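Regulator of nonsense transcripts 2 (Homo sapiens, PDB 4CEM) is a factor of nonsense-mediated mRNA decay that carries three MIF4G domains, helical modules that probably serve as scaffolds for partner proteins. Local coordinates at residues A[30-35]-A[109-114]; A[23-28]-A[156-161]; A[122-127]-A[160-165]; A[126-131]-A[150-155]. All coordinates share one frame; numbering follows the deposited sequence.

Interaction 1 (A[30-35]-A[109-114]); sequences SKNQNA and LCSLFH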
loop_
_atom_site.group_PDB
_atom_site.type_symbol
_atom_site.label_atom_id
_atom_site.label_comp_id
_atom_site.label_asym_id
_atom_site.label_seq_id
_atom_site.Cartn_x
_atom_site.Cartn_y
_atom_site.Cartn_z
ATOM N N SER A 30 13.266 -11.739 -9.949
ATOM C CA SER A 30 14.117 -12.511 -10.847
ATOM C C SER A 30 13.344 -13.676 -11.471
ATOM O O SER A 30 13.324 -13.828 -12.694
ATOM C CB SER A 30 15.344 -13.024 -10.100
ATOM O OG SER A 30 16.263 -13.619 -10.992
ATOM N N LYS A 31 12.701 -14.480 -10.625
ATOM C CA LYS A 31 11.896 -15.622 -11.086
ATOM C C LYS A 31 10.752 -15.220 -11.998
ATOM O O LYS A 31 10.496 -15.879 -13.007
ATOM C CB LYS A 31 11.315 -16.421 -9.905
ATOM C CG LYS A 31 12.034 -17.735 -9.652
ATOM C CD LYS A 31 11.170 -18.724 -8.878
ATOM C CE LYS A 31 11.439 -20.164 -9.317
ATOM N NZ LYS A 31 10.535 -21.130 -8.625
ATOM N N ASN A 32 10.047 -14.156 -11.628
ATOM C CA ASN A 32 8.871 -13.744 -12.377
ATOM C C ASN A 32 9.218 -13.195 -13.756
ATOM O O ASN A 32 8.597 -13.570 -14.746
ATOM C CB ASN A 32 8.064 -12.733 -11.578
ATOM C CG ASN A 32 7.314 -13.374 -10.438
ATOM O OD1 ASN A 32 6.951 -14.545 -10.508
ATOM N ND2 ASN A 32 7.071 -12.612 -9.384
ATOM N N GLN A 33 10.220 -12.330 -13.828
ATOM C CA GLN A 33 10.658 -11.798 -15.112
ATOM C C GLN A 33 11.189 -12.901 -16.019
ATOM O O GLN A 33 11.020 -12.836 -17.237
ATOM C CB GLN A 33 11.733 -10.734 -14.913
ATOM C CG GLN A 33 11.226 -9.489 -14.216
ATOM C CD GLN A 33 12.242 -8.369 -14.211
ATOM O OE1 GLN A 33 13.450 -8.605 -14.174
ATOM N NE2 GLN A 33 11.755 -7.138 -14.251
ATOM N N ASN A 34 11.813 -13.919 -15.426
ATOM C CA ASN A 34 12.385 -15.032 -16.195
ATOM C C ASN A 34 11.388 -16.155 -16.523
ATOM O O ASN A 34 11.731 -17.098 -17.216
ATOM C CB ASN A 34 13.585 -15.614 -15.448
ATOM C CG ASN A 34 14.639 -16.172 -16.381
ATOM O OD1 ASN A 34 15.129 -15.472 -17.265
ATOM N ND2 ASN A 34 15.010 -17.425 -16.178
ATOM N N ALA A 35 10.153 -16.034 -16.044
ATOM C CA ALA A 35 9.117 -17.067 -16.215
ATOM C C ALA A 35 8.858 -17.563 -17.647
ATOM O O ALA A 35 8.735 -18.769 -17.867
ATOM C CB ALA A 35 7.805 -16.582 -15.608
ATOM N N LEU A 109 1.232 -16.508 -4.151
ATOM C CA LEU A 109 0.318 -17.304 -4.976
ATOM C C LEU A 109 0.229 -16.715 -6.366
ATOM O O LEU A 109 0.187 -17.457 -7.337
ATOM C CB LEU A 109 -1.081 -17.412 -4.361
ATOM C CG LEU A 109 -1.185 -18.304 -3.115
ATOM C CD1 LEU A 109 -2.571 -18.225 -2.480
ATOM C CD2 LEU A 109 -0.803 -19.748 -3.424
ATOM N N CYS A 110 0.214 -15.386 -6.460
ATOM C CA CYS A 110 0.213 -14.731 -7.768
ATOM C C CYS A 110 1.463 -15.090 -8.594
ATOM O O CYS A 110 1.393 -15.184 -9.823
ATOM C CB CYS A 110 0.079 -13.214 -7.625
ATOM S SG CYS A 110 -1.557 -12.626 -7.118
ATOM N N SER A 111 2.590 -15.322 -7.918
ATOM C CA SER A 111 3.837 -15.691 -8.594
ATOM C C SER A 111 3.817 -17.123 -9.098
ATOM O O SER A 111 4.384 -17.418 -10.150
ATOM C CB SER A 111 5.047 -15.485 -7.677
ATOM O OG SER A 111 5.147 -14.132 -7.269
ATOM N N LEU A 112 3.183 -18.028 -8.358
ATOM C CA LEU A 112 3.064 -19.407 -8.834
ATOM C C LEU A 112 2.154 -19.462 -10.072
ATOM O O LEU A 112 2.441 -20.181 -11.025
ATOM C CB LEU A 112 2.547 -20.336 -7.736
ATOM C CG LEU A 112 3.388 -20.518 -6.468
ATOM C CD1 LEU A 112 2.616 -21.362 -5.465
ATOM C CD2 LEU A 112 4.733 -21.150 -6.780
ATOM N N PHE A 113 1.070 -18.693 -10.060
ATOM C CA PHE A 113 0.186 -18.574 -11.229
ATOM C C PHE A 113 0.957 -18.025 -12.414
ATOM O O PHE A 113 1.000 -18.630 -13.479
ATOM C CB PHE A 113 -1.000 -17.643 -10.936
ATOM C CG PHE A 113 -2.227 -18.350 -10.429
ATOM C CD1 PHE A 113 -3.066 -19.028 -11.309
ATOM C CD2 PHE A 113 -2.554 -18.332 -9.081
ATOM C CE1 PHE A 113 -4.203 -19.673 -10.854
ATOM C CE2 PHE A 113 -3.688 -18.978 -8.618
ATOM C CZ PHE A 113 -4.515 -19.649 -9.506
ATOM N N HIS A 114 1.574 -16.869 -12.204
ATOM C CA HIS A 114 2.328 -16.195 -13.251
ATOM C C HIS A 114 3.384 -17.072 -13.841
ATOM O O HIS A 114 3.549 -17.093 -15.048
ATOM C CB HIS A 114 2.968 -14.931 -12.706
ATOM C CG HIS A 114 3.896 -14.251 -13.681
ATOM N ND1 HIS A 114 3.466 -13.732 -14.842
ATOM C CD2 HIS A 114 5.271 -14.018 -13.627
ATOM C CE1 HIS A 114 4.509 -13.195 -15.500
ATOM N NE2 HIS A 114 5.614 -13.373 -14.751
#

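Interaction 2 (A[23-28]-A[156-161]); sequences HLRKEL and LTIVGI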
loop_
_atom_site.group_PDB
_atom_site.type_symbol
_atom_site.label_atom_id
_atom_site.label_comp_id
_atom_site.label_asym_id
_atom_site.label_seq_id
_atom_site.Cartn_x
_atom_site.Cartn_y
_atom_site.Cartn_z
ATOM N N HIS A 23 15.610 -8.590 -0.011
ATOM C CA HIS A 23 16.043 -9.864 -0.560
ATOM C C HIS A 23 14.911 -10.619 -1.190
ATOM O O HIS A 23 15.091 -11.216 -2.245
ATOM C CB HIS A 23 16.722 -10.719 0.502
ATOM C CG HIS A 23 18.106 -10.237 0.878
ATOM N ND1 HIS A 23 19.019 -9.867 -0.043
ATOM C CD2 HIS A 23 18.718 -10.096 2.118
ATOM C CE1 HIS A 23 20.153 -9.494 0.573
ATOM N NE2 HIS A 23 19.969 -9.641 1.899
ATOM N N LEU A 24 13.737 -10.597 -0.562
ATOM C CA LEU A 24 12.570 -11.307 -1.108
ATOM C C LEU A 24 12.132 -10.747 -2.461
ATOM O O LEU A 24 11.917 -11.494 -3.423
ATOM C CB LEU A 24 11.387 -11.253 -0.132
ATOM C CG LEU A 24 10.115 -11.976 -0.597
ATOM C CD1 LEU A 24 10.453 -13.404 -1.002
ATOM C CD2 LEU A 24 9.045 -11.936 0.490
ATOM N N ARG A 25 12.000 -9.429 -2.519
ATOM C CA ARG A 25 11.600 -8.752 -3.741
ATOM C C ARG A 25 12.545 -9.055 -4.908
ATOM O O ARG A 25 12.105 -9.265 -6.040
ATOM C CB ARG A 25 11.550 -7.244 -3.498
ATOM C CG ARG A 25 10.369 -6.791 -2.660
ATOM C CD ARG A 25 10.386 -5.288 -2.461
ATOM N NE ARG A 25 9.258 -4.848 -1.650
ATOM C CZ ARG A 25 9.037 -3.591 -1.272
ATOM N NH1 ARG A 25 9.863 -2.616 -1.626
ATOM N NH2 ARG A 25 7.980 -3.304 -0.529
ATOM N N LYS A 26 13.842 -9.063 -4.611
ATOM C CA LYS A 26 14.893 -9.288 -5.595
ATOM C C LYS A 26 14.811 -10.703 -6.136
ATOM O O LYS A 26 15.039 -10.953 -7.314
ATOM C CB LYS A 26 16.251 -9.086 -4.926
ATOM C CG LYS A 26 17.362 -8.632 -5.851
ATOM C CD LYS A 26 17.267 -7.142 -6.149
ATOM C CE LYS A 26 18.492 -6.663 -6.903
ATOM N NZ LYS A 26 19.744 -7.014 -6.169
ATOM N N GLU A 27 14.469 -11.627 -5.250
ATOM C CA GLU A 27 14.393 -13.045 -5.567
ATOM C C GLU A 27 13.140 -13.320 -6.413
ATOM O O GLU A 27 13.217 -13.951 -7.455
ATOM C CB GLU A 27 14.362 -13.835 -4.252
ATOM C CG GLU A 27 14.659 -15.318 -4.367
ATOM C CD GLU A 27 14.093 -16.138 -3.204
ATOM O OE1 GLU A 27 13.853 -15.573 -2.110
ATOM O OE2 GLU A 27 13.888 -17.361 -3.383
ATOM N N LEU A 28 11.995 -12.822 -5.952
ATOM C CA LEU A 28 10.731 -12.945 -6.667
ATOM C C LEU A 28 10.727 -12.263 -8.029
ATOM O O LEU A 28 10.217 -12.829 -8.998
ATOM C CB LEU A 28 9.584 -12.383 -5.818
ATOM C CG LEU A 28 9.036 -13.346 -4.768
ATOM C CD1 LEU A 28 7.858 -12.712 -4.043
ATOM C CD2 LEU A 28 8.640 -14.669 -5.416
ATOM N N LEU A 156 2.986 -6.331 -6.755
ATOM C CA LEU A 156 2.864 -7.064 -8.013
ATOM C C LEU A 156 3.721 -6.440 -9.115
ATOM O O LEU A 156 4.196 -7.141 -10.013
ATOM C CB LEU A 156 1.402 -7.139 -8.467
ATOM C CG LEU A 156 0.500 -8.092 -7.684
ATOM C CD1 LEU A 156 -0.949 -7.837 -8.049
ATOM C CD2 LEU A 156 0.893 -9.529 -7.966
ATOM N N THR A 157 3.911 -5.128 -9.053
ATOM C CA THR A 157 4.810 -4.467 -9.980
ATOM C C THR A 157 6.263 -4.726 -9.556
ATOM O O THR A 157 7.064 -5.224 -10.339
ATOM C CB THR A 157 4.507 -2.956 -10.076
ATOM O OG1 THR A 157 3.093 -2.759 -10.228
ATOM C CG2 THR A 157 5.240 -2.329 -11.250
ATOM N N ILE A 158 6.591 -4.438 -8.302
ATOM C CA ILE A 158 7.970 -4.595 -7.812
ATOM C C ILE A 158 8.487 -5.997 -8.071
ATOM O O ILE A 158 9.641 -6.195 -8.456
ATOM C CB ILE A 158 8.084 -4.347 -6.300
ATOM C CG1 ILE A 158 7.755 -2.900 -5.963
ATOM C CG2 ILE A 158 9.495 -4.667 -5.833
ATOM C CD1 ILE A 158 7.577 -2.662 -4.491
ATOM N N VAL A 159 7.604 -6.959 -7.875
ATOM C CA VAL A 159 7.921 -8.378 -8.003
ATOM C C VAL A 159 7.900 -8.852 -9.467
ATOM O O VAL A 159 8.142 -10.019 -9.748
ATOM C CB VAL A 159 6.952 -9.166 -7.081
ATOM C CG1 VAL A 159 6.340 -10.386 -7.757
ATOM C CG2 VAL A 159 7.640 -9.473 -5.758
ATOM N N GLY A 160 7.619 -7.947 -10.403
ATOM C CA GLY A 160 7.753 -8.239 -11.833
ATOM C C GLY A 160 6.644 -9.053 -12.496
ATOM O O GLY A 160 6.797 -9.479 -13.641
ATOM N N ILE A 161 5.537 -9.275 -11.790
ATOM C CA ILE A 161 4.361 -9.904 -12.384
ATOM C C ILE A 161 3.761 -8.949 -13.411
ATOM O O ILE A 161 3.433 -9.355 -14.526
ATOM C CB ILE A 161 3.328 -10.296 -11.311
ATOM C CG1 ILE A 161 3.876 -11.463 -10.477
ATOM C CG2 ILE A 161 2.004 -10.696 -11.951
ATOM C CD1 ILE A 161 3.118 -11.736 -9.199
#

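Interaction 3 (A[122-127]-A[160-165]); sequences PSLLQV and GIFTDK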
loop_
_atom_site.group_PDB
_atom_site.type_symbol
_atom_site.label_atom_id
_atom_site.label_comp_id
_atom_site.label_asym_id
_atom_site.label_seq_id
_atom_site.Cartn_x
_atom_site.Cartn_y
_atom_site.Cartn_z
ATOM N N PRO A 122 -1.831 -10.663 -17.771
ATOM C CA PRO A 122 -2.782 -9.830 -18.538
ATOM C C PRO A 122 -4.199 -9.805 -17.945
ATOM O O PRO A 122 -4.804 -8.735 -17.839
ATOM C CB PRO A 122 -2.792 -10.488 -19.915
ATOM C CG PRO A 122 -1.490 -11.210 -20.009
ATOM C CD PRO A 122 -1.222 -11.706 -18.618
ATOM N N SER A 123 -4.706 -10.967 -17.537
ATOM C CA SER A 123 -5.998 -11.040 -16.840
ATOM C C SER A 123 -5.996 -10.281 -15.517
ATOM O O SER A 123 -6.916 -9.502 -15.252
ATOM C CB SER A 123 -6.385 -12.490 -16.578
ATOM O OG SER A 123 -6.089 -13.288 -17.710
ATOM N N LEU A 124 -4.973 -10.507 -14.689
ATOM C CA LEU A 124 -4.863 -9.820 -13.387
ATOM C C LEU A 124 -4.871 -8.309 -13.584
ATOM O O LEU A 124 -5.656 -7.590 -12.955
ATOM C CB LEU A 124 -3.591 -10.247 -12.641
ATOM C CG LEU A 124 -3.463 -9.781 -11.183
ATOM C CD1 LEU A 124 -4.495 -10.467 -10.303
ATOM C CD2 LEU A 124 -2.059 -10.017 -10.635
ATOM N N LEU A 125 -4.006 -7.835 -14.475
ATOM C CA LEU A 125 -3.944 -6.418 -14.802
ATOM C C LEU A 125 -5.308 -5.929 -15.244
ATOM O O LEU A 125 -5.848 -4.987 -14.670
ATOM C CB LEU A 125 -2.928 -6.169 -15.917
ATOM C CG LEU A 125 -2.822 -4.746 -16.457
ATOM C CD1 LEU A 125 -2.389 -3.795 -15.354
ATOM C CD2 LEU A 125 -1.857 -4.707 -17.640
ATOM N N GLN A 126 -5.867 -6.584 -16.255
ATOM C CA GLN A 126 -7.120 -6.134 -16.857
ATOM C C GLN A 126 -8.239 -6.068 -15.813
ATOM O O GLN A 126 -8.966 -5.080 -15.743
ATOM C CB GLN A 126 -7.489 -7.029 -18.046
ATOM C CG GLN A 126 -8.698 -6.564 -18.841
ATOM C CD GLN A 126 -9.936 -7.420 -18.600
ATOM O OE1 GLN A 126 -11.087 -6.763 -18.438
ATOM N NE2 GLN A 126 -9.864 -8.656 -18.571
ATOM N N VAL A 127 -8.321 -7.084 -14.961
ATOM C CA VAL A 127 -9.351 -7.134 -13.922
ATOM C C VAL A 127 -9.151 -6.098 -12.813
ATOM O O VAL A 127 -10.132 -5.634 -12.228
ATOM C CB VAL A 127 -9.462 -8.539 -13.297
ATOM C CG1 VAL A 127 -10.564 -8.573 -12.246
ATOM C CG2 VAL A 127 -9.737 -9.573 -14.376
ATOM N N GLY A 160 7.619 -7.947 -10.403
ATOM C CA GLY A 160 7.753 -8.239 -11.833
ATOM C C GLY A 160 6.644 -9.053 -12.496
ATOM O O GLY A 160 6.797 -9.479 -13.641
ATOM N N ILE A 161 5.537 -9.275 -11.790
ATOM C CA ILE A 161 4.361 -9.904 -12.384
ATOM C C ILE A 161 3.761 -8.949 -13.411
ATOM O O ILE A 161 3.433 -9.355 -14.526
ATOM C CB ILE A 161 3.328 -10.296 -11.311
ATOM C CG1 ILE A 161 3.876 -11.463 -10.477
ATOM C CG2 ILE A 161 2.004 -10.696 -11.951
ATOM C CD1 ILE A 161 3.118 -11.736 -9.199
ATOM N N PHE A 162 3.635 -7.677 -13.033
ATOM C CA PHE A 162 3.405 -6.590 -13.991
ATOM C C PHE A 162 4.725 -5.955 -14.428
ATOM O O PHE A 162 5.644 -5.807 -13.626
ATOM C CB PHE A 162 2.535 -5.493 -13.380
ATOM C CG PHE A 162 1.189 -5.955 -12.924
ATOM C CD1 PHE A 162 0.552 -7.041 -13.514
ATOM C CD2 PHE A 162 0.530 -5.270 -11.916
ATOM C CE1 PHE A 162 -0.697 -7.453 -13.077
ATOM C CE2 PHE A 162 -0.724 -5.674 -11.485
ATOM C CZ PHE A 162 -1.336 -6.768 -12.068
ATOM N N THR A 163 4.795 -5.541 -15.690
ATOM C CA THR A 163 5.967 -4.857 -16.206
ATOM C C THR A 163 5.979 -3.470 -15.620
ATOM O O THR A 163 4.973 -3.020 -15.092
ATOM C CB THR A 163 5.934 -4.728 -17.737
ATOM O OG1 THR A 163 4.808 -3.917 -18.135
ATOM C CG2 THR A 163 5.877 -6.109 -18.404
ATOM N N ASP A 164 7.111 -2.786 -15.708
ATOM C CA ASP A 164 7.200 -1.439 -15.170
ATOM C C ASP A 164 6.112 -0.552 -15.767
ATOM O O ASP A 164 5.370 0.086 -15.022
ATOM C CB ASP A 164 8.579 -0.833 -15.434
ATOM C CG ASP A 164 9.676 -1.433 -14.552
ATOM O OD1 ASP A 164 9.415 -2.335 -13.728
ATOM O OD2 ASP A 164 10.827 -0.981 -14.691
ATOM N N LYS A 165 6.000 -0.538 -17.101
ATOM C CA LYS A 165 4.975 0.271 -17.785
ATOM C C LYS A 165 3.593 0.012 -17.196
ATOM O O LYS A 165 2.978 0.913 -16.637
ATOM C CB LYS A 165 4.921 -0.026 -19.286
ATOM C CG LYS A 165 6.110 0.455 -20.097
ATOM C CD LYS A 165 5.906 0.171 -21.582
ATOM C CE LYS A 165 6.976 0.832 -22.452
ATOM N NZ LYS A 165 6.534 1.004 -23.869
#

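Interaction 4 (A[126-131]-A[150-155]); sequences QVWKKH and LRFIAE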
loop_
_atom_site.group_PDB
_atom_site.type_symbol
_atom_site.label_atom_id
_atom_site.label_comp_id
_atom_site.label_asym_id
_atom_site.label_seq_id
_atom_site.Cartn_x
_atom_site.Cartn_y
_atom_site.Cartn_z
ATOM N N GLN A 126 -5.867 -6.584 -16.255
ATOM C CA GLN A 126 -7.120 -6.134 -16.857
ATOM C C GLN A 126 -8.239 -6.068 -15.813
ATOM O O GLN A 126 -8.966 -5.080 -15.743
ATOM C CB GLN A 126 -7.489 -7.029 -18.046
ATOM C CG GLN A 126 -8.698 -6.564 -18.841
ATOM C CD GLN A 126 -9.936 -7.420 -18.600
ATOM O OE1 GLN A 126 -11.087 -6.763 -18.438
ATOM N NE2 GLN A 126 -9.864 -8.656 -18.571
ATOM N N VAL A 127 -8.321 -7.084 -14.961
ATOM C CA VAL A 127 -9.351 -7.134 -13.922
ATOM C C VAL A 127 -9.151 -6.098 -12.813
ATOM O O VAL A 127 -10.132 -5.634 -12.228
ATOM C CB VAL A 127 -9.462 -8.539 -13.297
ATOM C CG1 VAL A 127 -10.564 -8.573 -12.246
ATOM C CG2 VAL A 127 -9.737 -9.573 -14.376
ATOM N N TRP A 128 -7.902 -5.746 -12.511
ATOM C CA TRP A 128 -7.632 -4.612 -11.616
ATOM C C TRP A 128 -8.105 -3.309 -12.208
ATOM O O TRP A 128 -8.641 -2.457 -11.497
ATOM C CB TRP A 128 -6.140 -4.484 -11.288
ATOM C CG TRP A 128 -5.673 -5.314 -10.117
ATOM C CD1 TRP A 128 -4.722 -6.323 -10.122
ATOM C CD2 TRP A 128 -6.114 -5.219 -8.729
ATOM N NE1 TRP A 128 -4.559 -6.850 -8.871
ATOM C CE2 TRP A 128 -5.360 -6.234 -7.990
ATOM C CE3 TRP A 128 -7.026 -4.432 -8.050
ATOM C CZ2 TRP A 128 -5.530 -6.431 -6.631
ATOM C CZ3 TRP A 128 -7.187 -4.636 -6.680
ATOM C CH2 TRP A 128 -6.456 -5.614 -5.985
ATOM N N LYS A 129 -7.891 -3.119 -13.509
ATOM C CA LYS A 129 -8.347 -1.893 -14.166
ATOM C C LYS A 129 -9.870 -1.758 -14.093
ATOM O O LYS A 129 -10.379 -0.712 -13.690
ATOM C CB LYS A 129 -7.878 -1.837 -15.615
ATOM C CG LYS A 129 -6.466 -1.325 -15.800
ATOM C CD LYS A 129 -6.100 -1.350 -17.275
ATOM C CE LYS A 129 -4.649 -0.985 -17.530
ATOM N NZ LYS A 129 -4.199 -1.526 -18.843
ATOM N N LYS A 130 -10.590 -2.814 -14.470
ATOM C CA LYS A 130 -12.052 -2.830 -14.349
ATOM C C LYS A 130 -12.462 -2.516 -12.913
ATOM O O LYS A 130 -13.374 -1.724 -12.674
ATOM C CB LYS A 130 -12.641 -4.194 -14.746
ATOM C CG LYS A 130 -12.408 -4.617 -16.193
ATOM C CD LYS A 130 -13.211 -3.786 -17.182
ATOM C CE LYS A 130 -12.878 -4.168 -18.617
ATOM N NZ LYS A 130 -13.440 -3.201 -19.606
ATOM N N HIS A 131 -11.777 -3.134 -11.957
ATOM C CA HIS A 131 -12.102 -2.949 -10.548
ATOM C C HIS A 131 -11.981 -1.507 -10.122
ATOM O O HIS A 131 -12.791 -1.030 -9.332
ATOM C CB HIS A 131 -11.221 -3.854 -9.687
ATOM C CG HIS A 131 -11.506 -3.769 -8.208
ATOM N ND1 HIS A 131 -12.300 -4.648 -7.573
ATOM C CD2 HIS A 131 -11.041 -2.880 -7.232
ATOM C CE1 HIS A 131 -12.350 -4.340 -6.258
ATOM N NE2 HIS A 131 -11.581 -3.254 -6.053
ATOM N N LEU A 150 -3.745 -0.842 -3.130
ATOM C CA LEU A 150 -2.632 -0.030 -3.607
ATOM C C LEU A 150 -1.306 -0.707 -3.265
ATOM O O LEU A 150 -0.419 -0.805 -4.106
ATOM C CB LEU A 150 -2.690 1.382 -3.032
ATOM C CG LEU A 150 -1.787 2.395 -3.743
ATOM C CD1 LEU A 150 -2.316 2.703 -5.133
ATOM C CD2 LEU A 150 -1.652 3.676 -2.931
ATOM N N ARG A 151 -1.179 -1.199 -2.041
ATOM C CA ARG A 151 0.022 -1.921 -1.664
ATOM C C ARG A 151 0.184 -3.168 -2.521
ATOM O O ARG A 151 1.293 -3.492 -2.959
ATOM C CB ARG A 151 -0.016 -2.320 -0.195
ATOM C CG ARG A 151 1.126 -3.247 0.194
ATOM C CD ARG A 151 0.961 -3.761 1.601
ATOM N NE ARG A 151 2.001 -4.723 1.937
ATOM C CZ ARG A 151 2.082 -5.358 3.103
ATOM N NH1 ARG A 151 1.180 -5.137 4.050
ATOM N NH2 ARG A 151 3.068 -6.218 3.323
ATOM N N PHE A 152 -0.929 -3.865 -2.740
ATOM C CA PHE A 152 -0.929 -5.115 -3.489
ATOM C C PHE A 152 -0.437 -4.867 -4.921
ATOM O O PHE A 152 0.540 -5.479 -5.342
ATOM C CB PHE A 152 -2.329 -5.731 -3.468
ATOM C CG PHE A 152 -2.400 -7.191 -3.897
ATOM C CD1 PHE A 152 -1.291 -7.895 -4.363
ATOM C CD2 PHE A 152 -3.619 -7.861 -3.830
ATOM C CE1 PHE A 152 -1.405 -9.216 -4.753
ATOM C CE2 PHE A 152 -3.732 -9.182 -4.222
ATOM C CZ PHE A 152 -2.623 -9.859 -4.682
ATOM N N ILE A 153 -1.069 -3.951 -5.657
ATOM C CA ILE A 153 -0.624 -3.682 -7.038
ATOM C C ILE A 153 0.815 -3.153 -7.086
ATOM O O ILE A 153 1.548 -3.418 -8.061
ATOM C CB ILE A 153 -1.575 -2.752 -7.837
ATOM C CG1 ILE A 153 -1.607 -1.344 -7.254
ATOM C CG2 ILE A 153 -2.983 -3.343 -7.907
ATOM C CD1 ILE A 153 -2.450 -0.391 -8.070
ATOM N N ALA A 154 1.214 -2.433 -6.031
ATOM C CA ALA A 154 2.620 -2.030 -5.837
ATOM C C ALA A 154 3.560 -3.239 -5.806
ATOM O O ALA A 154 4.482 -3.310 -6.609
ATOM C CB ALA A 154 2.776 -1.211 -4.569
ATOM N N GLU A 155 3.321 -4.199 -4.910
ATOM C CA GLU A 155 4.172 -5.395 -4.863
ATOM C C GLU A 155 4.176 -6.124 -6.191
ATOM O O GLU A 155 5.240 -6.494 -6.695
ATOM C CB GLU A 155 3.740 -6.386 -3.774
ATOM C CG GLU A 155 4.243 -6.067 -2.378
ATOM C CD GLU A 155 5.755 -5.967 -2.270
ATOM O OE1 GLU A 155 6.491 -6.649 -3.009
ATOM O OE2 GLU A 155 6.208 -5.200 -1.419
#

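Interaction 1 (A[30-35]-A[109-114])
With CG anti to the backbone N (chi1 173°), the imidazole of H114 swings out from its helix to the backbone of N32; N32 has its own CG beside the backbone N, which lays its amide between H114 and S111. H114 NE2 donates to the backbone O of N32 at 3.0 Å, the oxygen lying close to the ring plane, although the bond is bent to 142°. The donor stands above the carbonyl plane, and A35 N reaches N32 O from the opposite face, at 3.2 Å, so two N-H groups grip it. A histidine suits this place because it is long enough to cross between helices and presents an N-H at its tip. The amide of N32 stands at 78° to the imidazole and rests beside it, OD1 3.6 Å from H114 CD2. Its ND2 bonds to V159 O and less certainly to S111 OG, while OD1 accepts from Q115 NE2 and the hydroxyl of S111 bonds back to V107 O. A35 adds a small methyl, its CB 4.0 Å from H114 NE2. This part of helix 6-33 thus lies along helix 103-116, with I161 packed against N32 and S111, and F120 and A121 of helix 120-137 touching H114.

Interaction 2 (A[23-28]-A[156-161])
R25 lies across I158, the aliphatic part of its chain on one branch and its charged end on the other. Its CD is 3.5 Å from I158 CG2, and the chain is extended from CG to NE, which brings the guanidinium with one face over I158 CD1, 3.6 Å from its plane and above its centre. The flat group thus packs against a hydrocarbon while NH1 forms salt bridges to D202 and D201 and NH2 one to E155; these acids probably balance its buried charge. The segment it meets is a helix end: helix 143-158 closes in a Schellman motif at G160, whose positive phi (79°) is easy for glycine, and G160 N bonds to T157 O at 2.8 Å. One turn beyond R25, L28 points toward V159, the residue just before that glycine. L28 CB is 3.5 Å from V159 CG2, and its CD1 also touches this methyl at 3.7 Å. Leucine is apt here, since both its stem and a branch can lie on a single valine methyl.

Interaction 3 (A[122-127]-A[160-165])
L124 meets the far end of the F162 ring with every atom from CB outward along one branch. Its CB lies 4.0 Å from F162 CE1; the next atom, CG, is 3.8 Å from CZ; and the methyl CD2 comes to 3.6 Å from that same CZ. CG is anti to the backbone N (chi1 -171°), which carries the branch off the helix and across the phenylalanine at about a right angle. L124 CD2 also brushes I161 CG2, at 4.3 Å. An alanine at L124 would keep only the CB contact, and the tip of the F162 ring would probably be left with a gap where CG and CD2 now lie. L125 meets the same ring corner with its backbone N, 3.6 Å from F162 CE1, and with its CB. A flat, long residue suits position 162 because it can reach from a connecting loop to helix 120-137. The loop follows the Schellman end at G160 and leads to T163, whose hydroxyl caps helix 164-181 while T163 N donates to E166 OE1, the reciprocal pair of a capping box. A short inter-helix loop that sends a hydrophobic side chain onto a neighbouring helix is consistent with the all-helical MIF4G fold.

Interaction 4 (A[126-131]-A[150-155])
Two kinds of interaction meet on the indole of W128, an aromatic pair at its rim and a CH-pi contact on its face. In the first, W128 turns its edge to the face of F152 in an offset edge-to-face (T-shaped) pair: the six-membered ring of W128 and the F152 ring have centroids 5.8 Å apart and planes at 83°. The closest atoms are W128 CZ2 and F152 CD2, 3.7 Å apart. In the second, I153 CG2 stands 3.7 Å from the centroid of the five-membered ring of W128, only 11° off its normal. The chi1 of I153 (66°) tucks CG1 between the backbone N and the carbonyl carbon, and turns CG2 outward onto the indole. Tryptophan suits this place since one broad side chain offers a face to the isoleucine and an edge to the phenylalanine. A leucine in its place has neither the face nor the edge, and I153 CG2 and F152 would probably be left facing a gap between the helices. V94 and I93 of helix 86-95 touch W128 and F152 respectively. The two segments belong to consecutive, roughly antiparallel helices, 120-137 and 143-158, a helical hairpin of the kind from which MIF4G domains are built.

From the N terminus, helix 6-33 opens two loops. Interaction 2 closes the long one on the end of helix 143-158, and interaction 1, starting a turn later, closes within it on helix 103-116. Interaction 4 is nested inside the same long loop, joining helices 120-137 and 143-158. Interaction 3 starts from the stretch where interaction 4 starts, but finishes where interaction 2 does, with G160 and I161 common to both, so the two loops end together. N32 ND2 reaches V159 O, linking interactions 1 and 2; R25 and E155 form a salt bridge between interactions 2 and 4; F162 touches W128 between interactions 3 and 4. The N-terminal helix is thereby tied to the helical body.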